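Local coordinates for protein aminotransferase (Paracoccus denitrificans, PDB 4GRX) that probably transfers amino groups from amines to carbonyl acceptors, using pyridoxal 5'-phosphate as cofactor, as a class III omega-aminotransferase, at residues Gln104-Leu108 against Cys342-Leu346; Thr418-Leu424 against Lys452-Ala456. One frame throughout, in Å; residues are numbered along the deposited sequence.

Contact 1 (Gln104-Leu108 against Cys342-Leu346); sequences QTVML and CAIAL
The side-chain amide of Q104 has a methyl group on each side of its plane: CB of A343 approaches from one side, 3.8 Å from Q104 NE2, and CD1 of L346 from the other, 3.9 Å from the same nitrogen. Both come in at a slant. The chain bends at chi2 (68°), which brings the amide alongside L346; CG of Q104 lies 3.6 Å from CB of A343. Glutamine suits this margin because its methylenes pack on alanine while its polar end stays in a partly exposed place, where its side chain also touches Q87 of helix 78-90.

Deeper in, L108 has CG anti to its backbone N (chi1 -168°), which sends CD1 across to CB of A345 at 3.7 Å and to CD2 of L346 at 3.8 Å, so one methyl sits against two residues of the opposing helix. On the more open side, CB of M107 meets the other methyl of L346, while the rest of its extended chain heads elsewhere, toward W19 of the second subunit. Where the backbones come nearest, C342 turns SG against CA of T105, 3.7 Å away; cysteine is small enough for this approach, and its thiol tolerates an apolar setting. The hydroxyl of T105 is held outside the pair, hydrogen-bonded to S102 and G337.

No hydrogen bond links the two segments, whose axes pass 8.9 Å apart at 36°. Such helix-on-helix packing through leucines and small residues, with T105 and L108 also resting on Y125 of strand 122-126, belongs to the layered alpha/beta large domain of fold-type I pyridoxal-phosphate enzymes.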
# COMPACT_ATOMS: atom_id res chain seq x y z
N GLN A 104 -20.39 3.38 3.08
CA GLN A 104 -19.48 3.89 4.06
C GLN A 104 -18.39 4.74 3.39
O GLN A 104 -17.94 5.76 3.94
CB GLN A 104 -18.88 2.71 4.81
CG GLN A 104 -18.80 2.88 6.32
CD GLN A 104 -20.15 2.90 7.01
OE1 GLN A 104 -21.10 2.23 6.59
NE2 GLN A 104 -20.23 3.67 8.08
N THR A 105 -18.00 4.33 2.18
CA THR A 105 -17.08 5.07 1.30
C THR A 105 -17.69 6.43 0.94
O THR A 105 -17.11 7.47 1.22
CB THR A 105 -16.74 4.28 0.01
OG1 THR A 105 -16.63 2.87 0.29
CG2 THR A 105 -15.42 4.77 -0.61
N VAL A 106 -18.87 6.40 0.33
CA VAL A 106 -19.58 7.62 -0.04
C VAL A 106 -19.66 8.58 1.16
O VAL A 106 -19.58 9.80 0.99
CB VAL A 106 -20.99 7.31 -0.60
CG1 VAL A 106 -21.67 8.58 -1.08
CG2 VAL A 106 -20.92 6.29 -1.73
N MET A 107 -19.78 8.02 2.36
CA MET A 107 -19.86 8.83 3.57
C MET A 107 -18.55 9.54 3.93
O MET A 107 -18.52 10.76 4.13
CB MET A 107 -20.39 8.01 4.74
CG MET A 107 -21.90 7.89 4.79
SD MET A 107 -22.38 6.61 5.97
CE MET A 107 -24.17 6.82 6.00
N LEU A 108 -17.46 8.78 4.00
CA LEU A 108 -16.15 9.37 4.31
C LEU A 108 -15.70 10.46 3.33
O LEU A 108 -15.30 11.55 3.77
CB LEU A 108 -15.08 8.30 4.45
CG LEU A 108 -13.80 8.87 5.07
CD1 LEU A 108 -13.99 9.23 6.53
CD2 LEU A 108 -12.67 7.87 4.90
N CYS A 342 -13.42 2.80 6.16
CA CYS A 342 -14.11 4.07 6.02
C CYS A 342 -14.94 4.36 7.26
O CYS A 342 -14.86 5.47 7.79
CB CYS A 342 -14.98 4.06 4.77
SG CYS A 342 -14.06 4.22 3.22
N ALA A 343 -15.70 3.37 7.72
CA ALA A 343 -16.43 3.43 8.99
C ALA A 343 -15.55 3.87 10.13
O ALA A 343 -15.93 4.75 10.92
CB ALA A 343 -17.04 2.07 9.31
N ILE A 344 -14.36 3.26 10.23
CA ILE A 344 -13.43 3.52 11.31
C ILE A 344 -12.94 4.97 11.27
O ILE A 344 -12.84 5.64 12.31
CB ILE A 344 -12.25 2.52 11.27
CG1 ILE A 344 -12.73 1.12 11.69
CG2 ILE A 344 -11.09 3.02 12.13
CD1 ILE A 344 -11.70 0.02 11.57
N ALA A 345 -12.64 5.43 10.07
CA ALA A 345 -12.17 6.78 9.87
C ALA A 345 -13.25 7.79 10.29
O ALA A 345 -12.94 8.77 10.97
CB ALA A 345 -11.74 6.98 8.43
N LEU A 346 -14.49 7.55 9.91
CA LEU A 346 -15.60 8.39 10.35
C LEU A 346 -15.58 8.50 11.87
O LEU A 346 -15.54 9.61 12.41
CB LEU A 346 -16.93 7.83 9.86
CG LEU A 346 -17.31 8.02 8.38
CD1 LEU A 346 -18.55 7.20 8.05
CD2 LEU A 346 -17.52 9.48 8.01

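Contact 2 (Thr418-Leu424 against Lys452-Ala456); sequences TCTDLGL and KLEKA
K452 stretches its methylenes along L424, with its CB 3.9 Å from CB of L424, and passes CE close to the carbonyl oxygen of L422. The chain is extended beyond CG, a length that carries NZ to G423 O, where a 3.0 Å hydrogen bond forms. The ammonium stands above that carbonyl plane, 54° out of it, and also makes a salt bridge with E448 one helical turn earlier. With K452 cut back to an alanine, the carbonyl of G423 would probably lose this donor and E448 its positive mate, and the outer methylenes would no longer cover L424 and the L422 carbonyl.

The carbonyl that accepts this bond belongs to a Schellman motif that ends helix 411-421: L424 N bonds to C419 O, G423 N to T420 O, and glycine readily adopts the positive phi (81°) of the C-prime position. C419 O takes L422 N as well, from the opposite face of its plane. From this turn the chain enters strand 424-425, beside strand 60-63.

Apolar groups fill the rest of the join to helix 443-463. CD2 of L424 lies over the backbone of L453, 3.5 Å from its N. SG of C419 touches both CB of A456, at 3.7 Å, and CD1 of L453. A456 is small enough for T418 to come close, with CG2 of the threonine 3.7 Å from the alanine CA, while L422 brings CD1 to CB of A456 from beside them and crosses K455 with its other methyl.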
# COMPACT_ATOMS: atom_id res chain seq x y z
N THR A 418 17.72 2.18 26.55
CA THR A 418 17.61 2.57 27.95
C THR A 418 16.18 2.98 28.32
O THR A 418 15.71 2.63 29.37
CB THR A 418 18.60 3.68 28.31
OG1 THR A 418 19.92 3.22 28.02
CG2 THR A 418 18.52 4.04 29.78
N CYS A 419 15.51 3.72 27.44
CA CYS A 419 14.10 4.11 27.65
C CYS A 419 13.20 2.89 27.80
O CYS A 419 12.43 2.79 28.76
CB CYS A 419 13.60 4.97 26.49
SG CYS A 419 13.91 6.73 26.72
N THR A 420 13.30 1.97 26.84
CA THR A 420 12.59 0.72 26.90
C THR A 420 12.83 0.02 28.24
O THR A 420 11.90 -0.47 28.85
CB THR A 420 12.93 -0.17 25.68
OG1 THR A 420 12.44 0.46 24.51
CG2 THR A 420 12.29 -1.56 25.78
N ASP A 421 14.07 0.00 28.72
CA ASP A 421 14.38 -0.71 29.97
C ASP A 421 13.74 -0.10 31.18
O ASP A 421 13.55 -0.79 32.17
CB ASP A 421 15.89 -0.81 30.21
CG ASP A 421 16.55 -1.77 29.28
OD1 ASP A 421 15.87 -2.72 28.81
OD2 ASP A 421 17.75 -1.59 29.00
N LEU A 422 13.40 1.19 31.07
CA LEU A 422 12.73 1.95 32.14
C LEU A 422 11.21 2.04 31.95
O LEU A 422 10.53 2.77 32.66
CB LEU A 422 13.30 3.36 32.19
CG LEU A 422 14.78 3.45 32.53
CD1 LEU A 422 15.37 4.74 31.95
CD2 LEU A 422 15.01 3.35 34.04
N GLY A 423 10.70 1.31 30.96
CA GLY A 423 9.27 1.29 30.68
C GLY A 423 8.75 2.46 29.86
O GLY A 423 7.60 2.87 30.05
N LEU A 424 9.57 2.99 28.95
CA LEU A 424 9.14 4.11 28.09
C LEU A 424 9.47 3.82 26.64
O LEU A 424 10.65 3.76 26.28
CB LEU A 424 9.78 5.45 28.54
CG LEU A 424 9.70 6.70 27.62
CD1 LEU A 424 8.28 7.22 27.49
CD2 LEU A 424 10.61 7.85 28.07
N LYS A 452 10.88 9.50 33.06
CA LYS A 452 11.54 8.35 32.44
C LYS A 452 12.61 8.75 31.40
O LYS A 452 13.73 8.22 31.43
CB LYS A 452 10.51 7.37 31.86
CG LYS A 452 9.78 6.60 32.94
CD LYS A 452 8.66 5.72 32.41
CE LYS A 452 8.14 4.81 33.50
NZ LYS A 452 7.25 3.78 32.91
N LEU A 453 12.26 9.71 30.53
CA LEU A 453 13.18 10.23 29.53
C LEU A 453 14.45 10.81 30.16
O LEU A 453 15.54 10.57 29.68
CB LEU A 453 12.50 11.28 28.65
CG LEU A 453 13.31 11.85 27.48
CD1 LEU A 453 13.98 10.74 26.66
CD2 LEU A 453 12.45 12.72 26.59
N GLU A 454 14.28 11.56 31.24
CA GLU A 454 15.39 12.24 31.91
C GLU A 454 16.40 11.29 32.50
O GLU A 454 17.61 11.51 32.39
CB GLU A 454 14.86 13.12 33.03
CG GLU A 454 14.00 14.28 32.58
CD GLU A 454 14.42 15.54 33.28
OE1 GLU A 454 13.55 16.24 33.85
OE2 GLU A 454 15.64 15.82 33.26
N LYS A 455 15.89 10.24 33.15
CA LYS A 455 16.72 9.20 33.73
C LYS A 455 17.56 8.54 32.63
O LYS A 455 18.79 8.45 32.74
CB LYS A 455 15.85 8.18 34.46
CG LYS A 455 16.56 7.45 35.59
CD LYS A 455 15.58 6.66 36.46
CE LYS A 455 14.40 7.53 36.90
NZ LYS A 455 13.69 6.93 38.07
N ALA A 456 16.89 8.12 31.56
CA ALA A 456 17.54 7.60 30.36
C ALA A 456 18.65 8.52 29.87
O ALA A 456 19.78 8.07 29.65
CB ALA A 456 16.52 7.36 29.26

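Overall arrangement
The two contacts share no helix or strand, and their centres are 39 Å apart. Contact 1 joins helix to helix, whereas contact 2 sets a helix end, its turn and the first strand residue against a helix. Both are partly buried: L108, C342 and A345 lie inside in contact 1, C419, L424, L453 and A456 in contact 2, while Q104, M107, L346, L422 and K452 are partly exposed and K455 exposed. Contact 1 lies beside the seven-stranded sheet and near the second subunit, and its mid-helix segments meet without a hydrogen bond. In contact 2, which no other protein chain touches, the turn before the four-stranded sheet presents a carbonyl that accepts a bond from a lysine.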